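Local atomic coordinates of insecticidal Delta-Endotoxin Cry8Ea1 (Bacillus Thuringiensis, PDB entry 3EB7), a protein that is toxic to larvae of the underground pest Holotrichia parallela, probably by forming pores in gut membranes as other three-domain Cry toxins do. Residues Lys235-Arg240 and Ser436-Asn441; Phe277-Arg282 and Gln309-Ser314; Val454-Gly459 and Gly485-Asn490; Leu513-Gly518 and Asp560-Ser565. All blocks are in the same frame, centred on the assembly; numbering follows the deposited sequence.

Contact 1 of 4, residues Lys235-Arg240 and Ser436-Asn441; sequences KAQLTR and SADRTN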
# COMPACT_ATOMS: atom_id res chain seq x y z
N LYS A 235 4.06 -12.94 6.81
CA LYS A 235 3.07 -12.55 5.80
C LYS A 235 2.45 -11.18 6.09
O LYS A 235 1.50 -11.10 6.87
CB LYS A 235 1.94 -13.59 5.69
CG LYS A 235 2.31 -15.00 5.19
CD LYS A 235 3.09 -15.02 3.84
CE LYS A 235 2.27 -14.47 2.67
NZ LYS A 235 1.87 -15.53 1.71
N ALA A 236 2.98 -10.12 5.47
CA ALA A 236 2.40 -8.76 5.59
C ALA A 236 1.31 -8.44 4.53
O ALA A 236 1.37 -8.92 3.42
CB ALA A 236 3.50 -7.66 5.59
N GLN A 237 0.34 -7.60 4.90
CA GLN A 237 -0.74 -7.20 4.00
C GLN A 237 -0.85 -5.69 3.98
O GLN A 237 -0.90 -5.06 5.03
CB GLN A 237 -2.08 -7.76 4.52
CG GLN A 237 -2.02 -9.21 4.93
CD GLN A 237 -3.38 -9.84 5.00
OE1 GLN A 237 -4.09 -9.93 4.00
NE2 GLN A 237 -3.75 -10.28 6.18
N LEU A 238 -0.96 -5.11 2.78
CA LEU A 238 -1.26 -3.67 2.64
C LEU A 238 -2.72 -3.54 2.30
O LEU A 238 -3.12 -3.94 1.22
CB LEU A 238 -0.40 -3.03 1.54
CG LEU A 238 1.12 -3.19 1.67
CD1 LEU A 238 1.83 -2.55 0.48
CD2 LEU A 238 1.59 -2.54 2.94
N THR A 239 -3.51 -2.94 3.21
CA THR A 239 -4.96 -2.91 3.06
C THR A 239 -5.53 -1.62 2.54
O THR A 239 -6.71 -1.57 2.20
CB THR A 239 -5.72 -3.30 4.36
OG1 THR A 239 -5.43 -2.36 5.40
CG2 THR A 239 -5.44 -4.79 4.77
N ARG A 240 -4.71 -0.57 2.49
CA ARG A 240 -5.14 0.72 1.92
C ARG A 240 -5.66 0.58 0.50
O ARG A 240 -5.15 -0.24 -0.29
CB ARG A 240 -4.00 1.74 1.96
CG ARG A 240 -3.03 1.70 0.75
CD ARG A 240 -2.09 0.49 0.70
NE ARG A 240 -1.25 0.46 -0.51
CZ ARG A 240 -1.66 0.05 -1.72
NH1 ARG A 240 -2.93 -0.35 -1.91
NH2 ARG A 240 -0.80 0.05 -2.76
N SER A 436 -1.09 -8.08 -1.88
CA SER A 436 -0.71 -8.72 -0.58
C SER A 436 -1.88 -8.97 0.38
O SER A 436 -1.77 -9.72 1.31
CB SER A 436 0.37 -7.91 0.16
OG SER A 436 -0.05 -6.57 0.35
N ALA A 437 -2.99 -8.28 0.14
CA ALA A 437 -4.15 -8.36 1.00
C ALA A 437 -5.08 -9.48 0.50
O ALA A 437 -5.81 -9.33 -0.46
CB ALA A 437 -4.84 -7.01 1.00
N ASP A 438 -5.05 -10.61 1.18
CA ASP A 438 -5.69 -11.80 0.67
C ASP A 438 -7.20 -11.77 0.86
O ASP A 438 -7.73 -10.93 1.58
CB ASP A 438 -5.01 -13.09 1.23
CG ASP A 438 -5.33 -13.36 2.72
OD1 ASP A 438 -6.12 -12.65 3.38
OD2 ASP A 438 -4.75 -14.34 3.24
N ARG A 439 -7.87 -12.72 0.22
CA ARG A 439 -9.31 -12.86 0.22
C ARG A 439 -9.87 -13.73 1.34
O ARG A 439 -11.08 -13.73 1.59
CB ARG A 439 -9.72 -13.50 -1.11
CG ARG A 439 -9.44 -12.61 -2.31
CD ARG A 439 -10.08 -13.25 -3.55
NE ARG A 439 -10.16 -12.22 -4.55
CZ ARG A 439 -11.24 -11.52 -4.83
NH1 ARG A 439 -12.39 -11.80 -4.23
NH2 ARG A 439 -11.16 -10.55 -5.73
N THR A 440 -8.99 -14.45 2.02
CA THR A 440 -9.37 -15.59 2.85
C THR A 440 -8.94 -15.46 4.31
O THR A 440 -9.30 -16.33 5.14
CB THR A 440 -8.71 -16.90 2.30
OG1 THR A 440 -7.33 -16.64 2.02
CG2 THR A 440 -9.39 -17.41 0.99
N ASN A 441 -8.15 -14.43 4.63
CA ASN A 441 -7.50 -14.37 5.96
C ASN A 441 -6.88 -15.73 6.39
O ASN A 441 -7.23 -16.33 7.43
CB ASN A 441 -8.48 -13.87 7.03
CG ASN A 441 -8.87 -12.43 6.83
OD1 ASN A 441 -8.06 -11.61 6.40
ND2 ASN A 441 -10.13 -12.11 7.14
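Gln237 and Leu238 meet Ser436, Ala437 and Asp438 through two hydrogen bonds, each pairing a side-chain oxygen with a backbone N-H of the other segment. Gln237 OE1 accepts from Asp438 N at 3.1 Å, the donor standing nearly along the C=O axis. The second bond runs the other way: Leu238 N donates to Ser436 OG over 3.0 Å, close to straight at the hydrogen (163°). Ser436 OG lies between its own backbone N and carbonyl carbon (chi1 55°), on the side facing Leu238, and it is also bonded to His434 ND1.

Charge organises the other end of the contact. Gln237 OE1 and Asp438 OD1, both acceptors, come within 3.5 Å, and Lys455 NZ serves the two together, with a hydrogen bond to the amide oxygen and a salt bridge to the carboxylate. Since Gln237 NE2 donates to Gln450 O, both ends of the amide are held and its rotation is fixed. Asp438 OD1 additionally receives Asn441 N at 3.0 Å from above the carboxylate plane, an Asx motif that ties Asp438 to the residue three further on.

Packing is slight and mostly between carbon and carbonyl oxygen: Ala437 CB rests 3.5 Å from Leu238 O, and Ser436 CB 3.6 Å from Ala236 O. Leu238 also touches Asp217 and Thr220 of helix 198-220, whereas Ala437 packs on Phe277. The two irregular segments thus meet beside helix 198-220, Phe277 and Gln450, consistent with the junction of helical bundle, beta-prism and beta-sandwich in three-domain Cry toxins.

Contact 2 of 4, residues Phe277-Arg282 and Gln309-Ser314; sequences FDFITR and QPIGGS
Phe279 and Gln309 face each other as an antiparallel hydrogen-bonded pair, exchanging two backbone bonds: Phe279 N to Gln309 O and Gln309 N to Phe279 O, both 2.9 Å. The aromatic ring of Phe279 adds an apolar contact beyond the strand end. Its rim atom CE1 lies 3.6 Å from Ile311 CG1, which sits at the ring edge and in its plane, the two side chains crossing obliquely. Ile311 CG1 is anti to the carbonyl carbon (chi1 -61°), and this turns it to the ring. At the other end Thr281 CG2 packs 3.8 Å from Gln309 CB, with the side chains at about a right angle.

Past this pair the direct N-H...O bonding stops, though the backbones stay close. Pro310 CA still makes a CA-H...O contact of 3.4 Å with Phe277 O, and a water continues the ladder, donating to Phe277 O and accepting from Ile311 N at 2.7 Å. The strands form the hairpin 278-292/296-310, the central pair of a four-stranded antiparallel sheet in 3-2-1-4 Greek-key order, one of the sheets of the beta-prism domain.

Further out, a type II turn from Pro310 to Gly313 carries Ile311 toward the ring; Gly313 N closes it on Pro310 O at 2.9 Å, and Gly312 takes its positive-phi position (73°). A classic beta bulge places Thr281 and Arg282 opposite Ser307. The carboxylate of Asp278 forms a salt bridge with Arg272 and a hydrogen bond with Ser308 OG. Phe279 also touches Arg439, and Ile311 reaches Asn441 and Lys455.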
# COMPACT_ATOMS: atom_id res chain seq x y z
N PHE A 277 -12.21 -3.49 5.08
CA PHE A 277 -11.60 -3.98 3.84
C PHE A 277 -12.63 -4.82 3.07
O PHE A 277 -13.25 -5.71 3.62
CB PHE A 277 -10.36 -4.81 4.19
CG PHE A 277 -9.59 -5.26 2.98
CD1 PHE A 277 -8.68 -4.41 2.35
CD2 PHE A 277 -9.78 -6.53 2.45
CE1 PHE A 277 -7.94 -4.82 1.23
CE2 PHE A 277 -9.06 -6.94 1.33
CZ PHE A 277 -8.14 -6.06 0.72
N ASP A 278 -12.85 -4.53 1.79
CA ASP A 278 -13.91 -5.25 1.04
C ASP A 278 -13.55 -5.66 -0.40
O ASP A 278 -12.52 -5.27 -0.92
CB ASP A 278 -15.26 -4.52 1.10
CG ASP A 278 -15.23 -3.14 0.46
OD1 ASP A 278 -14.21 -2.77 -0.17
OD2 ASP A 278 -16.25 -2.40 0.56
N PHE A 279 -14.40 -6.48 -0.99
CA PHE A 279 -14.20 -6.98 -2.36
C PHE A 279 -15.45 -6.74 -3.16
O PHE A 279 -16.54 -7.00 -2.65
CB PHE A 279 -13.89 -8.49 -2.36
CG PHE A 279 -12.55 -8.81 -1.77
CD1 PHE A 279 -12.43 -9.17 -0.41
CD2 PHE A 279 -11.40 -8.71 -2.55
CE1 PHE A 279 -11.17 -9.44 0.15
CE2 PHE A 279 -10.15 -8.99 -2.01
CZ PHE A 279 -10.03 -9.35 -0.67
N ILE A 280 -15.29 -6.24 -4.38
CA ILE A 280 -16.40 -6.10 -5.32
C ILE A 280 -17.02 -7.45 -5.64
O ILE A 280 -16.30 -8.42 -5.88
CB ILE A 280 -15.97 -5.31 -6.62
CG1 ILE A 280 -17.18 -5.01 -7.51
CG2 ILE A 280 -14.91 -6.09 -7.46
CD1 ILE A 280 -16.94 -3.85 -8.51
N THR A 281 -18.36 -7.51 -5.63
CA THR A 281 -19.12 -8.73 -5.99
C THR A 281 -20.02 -8.59 -7.23
O THR A 281 -20.29 -9.55 -7.95
CB THR A 281 -19.97 -9.24 -4.80
OG1 THR A 281 -20.95 -8.26 -4.47
CG2 THR A 281 -19.09 -9.56 -3.58
N ARG A 282 -20.47 -7.38 -7.51
CA ARG A 282 -21.33 -7.18 -8.66
C ARG A 282 -21.30 -5.72 -9.09
O ARG A 282 -21.17 -4.84 -8.24
CB ARG A 282 -22.76 -7.62 -8.32
CG ARG A 282 -23.62 -7.92 -9.53
CD ARG A 282 -24.92 -8.68 -9.18
NE ARG A 282 -25.63 -9.04 -10.42
CZ ARG A 282 -25.34 -10.11 -11.17
NH1 ARG A 282 -24.40 -10.98 -10.77
NH2 ARG A 282 -26.02 -10.33 -12.30
N GLN A 309 -18.37 -6.60 -0.46
CA GLN A 309 -18.45 -7.49 0.67
C GLN A 309 -17.12 -7.58 1.39
O GLN A 309 -16.13 -7.96 0.78
CB GLN A 309 -18.80 -8.89 0.13
CG GLN A 309 -19.38 -9.73 1.19
CD GLN A 309 -19.46 -11.18 0.80
OE1 GLN A 309 -19.72 -12.03 1.64
NE2 GLN A 309 -19.26 -11.47 -0.46
N PRO A 310 -17.12 -7.30 2.72
CA PRO A 310 -16.00 -7.63 3.64
C PRO A 310 -15.80 -9.16 3.69
O PRO A 310 -16.75 -9.92 3.42
CB PRO A 310 -16.50 -7.15 5.03
CG PRO A 310 -17.65 -6.28 4.79
CD PRO A 310 -18.25 -6.69 3.44
N ILE A 311 -14.62 -9.61 4.11
CA ILE A 311 -14.37 -11.06 4.16
C ILE A 311 -15.36 -11.77 5.09
O ILE A 311 -15.35 -11.59 6.32
CB ILE A 311 -12.90 -11.40 4.48
CG1 ILE A 311 -11.95 -10.83 3.41
CG2 ILE A 311 -12.69 -12.91 4.58
CD1 ILE A 311 -10.49 -10.76 3.86
N GLY A 312 -16.23 -12.58 4.50
CA GLY A 312 -17.19 -13.33 5.27
C GLY A 312 -18.30 -12.45 5.84
O GLY A 312 -18.94 -12.87 6.78
N GLY A 313 -18.51 -11.24 5.31
CA GLY A 313 -19.58 -10.41 5.79
C GLY A 313 -20.78 -10.28 4.87
O GLY A 313 -20.94 -11.03 3.89
N SER A 314 -21.64 -9.31 5.20
CA SER A 314 -22.83 -9.03 4.39
C SER A 314 -22.43 -8.26 3.12
O SER A 314 -21.47 -7.51 3.13
CB SER A 314 -23.79 -8.14 5.18
OG SER A 314 -24.22 -8.82 6.33
O HOH W 1 -13.01 -7.81 5.36

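Contact 3 of 4, residues Val454-Gly459 and Gly485-Asn490; sequences VKASDG and GVIRLN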
# COMPACT_ATOMS: atom_id res chain seq x y z
N VAL A 454 -9.01 -4.35 10.25
CA VAL A 454 -9.90 -3.77 9.25
C VAL A 454 -10.41 -4.87 8.28
O VAL A 454 -11.39 -4.66 7.55
CB VAL A 454 -9.26 -2.51 8.58
CG1 VAL A 454 -8.11 -2.87 7.59
CG2 VAL A 454 -10.32 -1.62 7.93
N LYS A 455 -9.82 -6.05 8.33
CA LYS A 455 -10.27 -7.21 7.56
C LYS A 455 -11.34 -8.05 8.28
O LYS A 455 -11.46 -9.25 8.03
CB LYS A 455 -9.08 -8.11 7.17
CG LYS A 455 -7.92 -7.37 6.48
CD LYS A 455 -6.99 -8.46 5.92
CE LYS A 455 -7.39 -8.84 4.47
NZ LYS A 455 -6.95 -10.20 4.07
N ALA A 456 -12.06 -7.43 9.22
CA ALA A 456 -13.20 -8.09 9.88
C ALA A 456 -14.42 -8.17 8.99
O ALA A 456 -14.59 -7.37 8.04
CB ALA A 456 -13.56 -7.37 11.14
N SER A 457 -15.28 -9.14 9.28
CA SER A 457 -16.48 -9.38 8.48
C SER A 457 -17.56 -8.36 8.77
O SER A 457 -18.54 -8.27 8.03
CB SER A 457 -17.04 -10.78 8.77
OG SER A 457 -17.50 -10.90 10.12
N ASP A 458 -17.41 -7.61 9.86
CA ASP A 458 -18.43 -6.65 10.32
C ASP A 458 -17.93 -5.88 11.58
O ASP A 458 -16.79 -6.05 12.02
CB ASP A 458 -19.71 -7.40 10.75
CG ASP A 458 -19.48 -8.27 12.01
OD1 ASP A 458 -20.37 -9.07 12.35
OD2 ASP A 458 -18.43 -8.16 12.68
N GLY A 459 -18.78 -5.04 12.16
CA GLY A 459 -18.43 -4.31 13.36
C GLY A 459 -18.05 -2.89 12.97
O GLY A 459 -18.38 -2.42 11.87
N GLY A 485 -14.79 -6.22 14.86
CA GLY A 485 -15.71 -7.20 14.29
C GLY A 485 -15.20 -8.63 14.47
O GLY A 485 -14.05 -8.88 14.92
N VAL A 486 -16.08 -9.57 14.15
CA VAL A 486 -15.67 -10.93 13.94
C VAL A 486 -14.78 -11.00 12.69
O VAL A 486 -15.22 -10.67 11.58
CB VAL A 486 -16.90 -11.80 13.74
CG1 VAL A 486 -16.49 -13.25 13.65
CG2 VAL A 486 -17.89 -11.58 14.91
N ILE A 487 -13.52 -11.38 12.90
CA ILE A 487 -12.58 -11.62 11.83
C ILE A 487 -12.66 -13.11 11.48
O ILE A 487 -12.40 -13.99 12.33
CB ILE A 487 -11.13 -11.26 12.20
CG1 ILE A 487 -11.02 -9.82 12.68
CG2 ILE A 487 -10.15 -11.58 11.01
CD1 ILE A 487 -9.68 -9.49 13.21
N ARG A 488 -13.04 -13.37 10.23
CA ARG A 488 -13.24 -14.73 9.73
C ARG A 488 -11.95 -15.24 9.12
O ARG A 488 -11.30 -14.53 8.34
CB ARG A 488 -14.39 -14.72 8.74
CG ARG A 488 -14.11 -15.48 7.45
CD ARG A 488 -15.21 -16.53 7.19
NE ARG A 488 -15.51 -17.25 8.43
CZ ARG A 488 -14.81 -18.29 8.88
NH1 ARG A 488 -13.76 -18.74 8.16
NH2 ARG A 488 -15.18 -18.85 10.04
N LEU A 489 -11.57 -16.45 9.50
CA LEU A 489 -10.24 -16.98 9.18
C LEU A 489 -10.24 -18.37 8.50
O LEU A 489 -11.13 -19.20 8.73
CB LEU A 489 -9.39 -17.07 10.44
CG LEU A 489 -9.25 -15.92 11.44
CD1 LEU A 489 -8.59 -16.50 12.70
CD2 LEU A 489 -8.41 -14.78 10.82
N ASN A 490 -9.23 -18.62 7.67
CA ASN A 490 -9.01 -19.93 7.11
C ASN A 490 -7.72 -20.50 7.64
O ASN A 490 -6.63 -19.96 7.34
CB ASN A 490 -9.10 -19.92 5.57
CG ASN A 490 -10.56 -19.82 5.08
OD1 ASN A 490 -11.30 -20.82 5.07
ND2 ASN A 490 -11.00 -18.59 4.72
O HOH W 2 -13.30 -11.35 8.30
O HOH W 3 -14.75 -4.00 12.78
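Ser457 grips the carbonyl oxygen of Val486 with two donors that approach from opposite faces of the carbonyl plane. Its backbone N lies 2.8 Å from Val486 O in a nearly straight bond (165°), and its hydroxyl OG donates to the same oxygen at 2.7 Å. With chi1 at 65°, OG sits between its own backbone N and carbonyl carbon, near enough to its own N-H for both to converge on one acceptor. Asp458 takes the other polar backbone atom of the same residue from the same side: OD2 receives Val486 N on its syn side, over 3.1 Å, so both polar backbone atoms of Val486 are taken up by consecutive residues. Next to these bonds, Ala456 CB touches both Gly485 CA (3.8 Å) and Ile487 CG1 (3.9 Å). Two waters extend the pairing, one joining Lys455 O to Arg488 N, the other Asp458 O to Gly485 N. Lys455 NZ forms a salt bridge with Asp438. The 454-459 loop, which follows strand 448-452, thereby lies against strand 482-491; that strand also pairs antiparallel with 559-567, and further on Asn490 meets the short parallel strand 442-443 in the beta-sandwich domain.

Contact 4 of 4, residues Leu513-Gly518 and Asp560-Ser565; sequences LDVVRG and DTLKIS
Ile564 fills the apolar centre, with Leu513 and Val515 meeting its two branches. Leu513 CD1 reaches Ile564 CG2 at 3.7 Å, whereas Val515 lies side by side with Ile564 and brings CG2 to 3.9 Å from its CD1. Further along the same face Leu562 CD1 sits 3.8 Å from Arg517 CB. This face turns into the sandwich, where Ile564 touches Ile580 and Ile583 of strand 578-588 and Leu562 touches Leu585.

The antiparallel strands are stitched by backbone bonds: Val516 N to Lys563 O is almost straight (177°, 2.8 Å), its return bond weak, and Asp514 and Ser565 exchange a pair. Gly518 N to Thr561 O, at 3.2 Å, ends the ladder. Val516 and Lys563 share the opposite face with Asp514 and Ser565, whose OG bonds Ser483.

At the Gly518 end Arg517 and Asp560 stand with guanidinium and carboxylate planes only 6° apart, yet NE is 4.2 Å from OD2 and no N-H points at it. Arg517 NE instead donates to Thr554 O, and Asp560 OD2 accepts from Asn556 N. Cohesion here therefore rests on backbone bonds and apolar packing that is strongest on the Val515, Leu562 and Ile564 face, with this charge pair adding probably no more than electrostatic attraction.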
# COMPACT_ATOMS: atom_id res chain seq x y z
N LEU A 513 -7.62 -5.84 27.50
CA LEU A 513 -7.78 -6.40 26.17
C LEU A 513 -7.97 -7.90 26.28
O LEU A 513 -7.24 -8.55 26.99
CB LEU A 513 -6.56 -6.09 25.27
CG LEU A 513 -6.68 -6.53 23.79
CD1 LEU A 513 -5.88 -5.61 22.87
CD2 LEU A 513 -6.30 -8.02 23.57
N ASP A 514 -8.95 -8.44 25.59
CA ASP A 514 -8.90 -9.86 25.34
C ASP A 514 -9.19 -10.29 23.90
O ASP A 514 -9.79 -9.56 23.09
CB ASP A 514 -9.79 -10.61 26.29
CG ASP A 514 -11.09 -9.97 26.43
OD1 ASP A 514 -11.75 -9.84 25.38
OD2 ASP A 514 -11.45 -9.59 27.57
N VAL A 515 -8.70 -11.49 23.63
CA VAL A 515 -8.79 -12.17 22.36
C VAL A 515 -9.82 -13.27 22.51
O VAL A 515 -9.69 -14.14 23.36
CB VAL A 515 -7.42 -12.80 22.03
CG1 VAL A 515 -7.42 -13.43 20.64
CG2 VAL A 515 -6.33 -11.73 22.16
N VAL A 516 -10.88 -13.19 21.71
CA VAL A 516 -11.94 -14.18 21.70
C VAL A 516 -11.75 -15.06 20.42
O VAL A 516 -11.76 -14.58 19.26
CB VAL A 516 -13.33 -13.48 21.78
CG1 VAL A 516 -14.48 -14.46 21.79
CG2 VAL A 516 -13.41 -12.53 23.00
N ARG A 517 -11.53 -16.34 20.66
CA ARG A 517 -11.39 -17.30 19.59
C ARG A 517 -12.60 -18.22 19.53
O ARG A 517 -12.98 -18.87 20.53
CB ARG A 517 -10.10 -18.12 19.74
CG ARG A 517 -9.84 -19.04 18.54
CD ARG A 517 -10.51 -20.39 18.67
NE ARG A 517 -9.74 -21.28 19.55
CZ ARG A 517 -10.09 -21.61 20.79
NH1 ARG A 517 -11.20 -21.14 21.36
NH2 ARG A 517 -9.32 -22.44 21.48
N GLY A 518 -13.20 -18.29 18.34
CA GLY A 518 -14.39 -19.09 18.11
C GLY A 518 -15.55 -18.80 19.06
O GLY A 518 -16.41 -19.66 19.23
N ASP A 560 -12.38 -20.59 11.36
CA ASP A 560 -12.50 -20.10 12.74
C ASP A 560 -12.61 -18.56 12.77
O ASP A 560 -12.50 -17.89 11.73
CB ASP A 560 -11.34 -20.62 13.62
CG ASP A 560 -11.80 -21.06 15.04
OD1 ASP A 560 -12.79 -20.55 15.60
OD2 ASP A 560 -11.15 -21.92 15.63
N THR A 561 -12.88 -18.01 13.94
CA THR A 561 -13.01 -16.57 14.06
C THR A 561 -12.09 -16.07 15.13
O THR A 561 -11.69 -16.83 15.99
CB THR A 561 -14.43 -16.14 14.42
OG1 THR A 561 -14.80 -16.82 15.61
CG2 THR A 561 -15.41 -16.50 13.33
N LEU A 562 -11.75 -14.78 15.04
CA LEU A 562 -11.00 -14.08 16.06
C LEU A 562 -11.68 -12.74 16.31
O LEU A 562 -12.30 -12.17 15.42
CB LEU A 562 -9.58 -13.88 15.58
CG LEU A 562 -8.37 -14.33 16.42
CD1 LEU A 562 -8.58 -15.62 17.24
CD2 LEU A 562 -7.16 -14.48 15.48
N LYS A 563 -11.58 -12.22 17.52
CA LYS A 563 -12.24 -10.96 17.84
C LYS A 563 -11.50 -10.35 19.01
O LYS A 563 -11.16 -11.06 19.94
CB LYS A 563 -13.74 -11.18 18.15
CG LYS A 563 -14.50 -9.91 18.55
CD LYS A 563 -15.91 -10.24 18.93
CE LYS A 563 -16.16 -9.77 20.33
NZ LYS A 563 -17.17 -10.53 21.13
N ILE A 564 -11.23 -9.05 18.93
CA ILE A 564 -10.48 -8.38 19.96
C ILE A 564 -11.44 -7.47 20.69
O ILE A 564 -12.23 -6.74 20.07
CB ILE A 564 -9.27 -7.55 19.39
CG1 ILE A 564 -8.28 -8.42 18.57
CG2 ILE A 564 -8.52 -6.80 20.50
CD1 ILE A 564 -7.84 -9.71 19.23
N SER A 565 -11.40 -7.54 22.02
CA SER A 565 -12.26 -6.70 22.87
C SER A 565 -11.41 -5.81 23.76
O SER A 565 -10.42 -6.29 24.35
CB SER A 565 -13.15 -7.60 23.73
OG SER A 565 -14.07 -8.31 22.91
O HOH W 4 -11.76 -7.10 27.27
O HOH W 5 -14.54 -15.28 17.89

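Contact 2 is nested along the chain inside the loop closed by contact 1; contacts 3 and 4 follow in series. In space they form a path from the beta-prism toward the far part of the C-terminal sandwich. Contact 1 lies nearest the chain centre, with the centres of contacts 2 and 3 about 14 and 13 Å from its own and about 11 Å from each other. Phe277 N to Val454 O probably bonds contact 2 to contact 3. Contacts 3 and 4, about 10 Å apart, share one sheet through neighbouring strands 482-491 and 559-567; contact 4 touches neither 1 nor 2. Three touching contacts thus knit the domain junction, and the fourth continues the sheet beyond it.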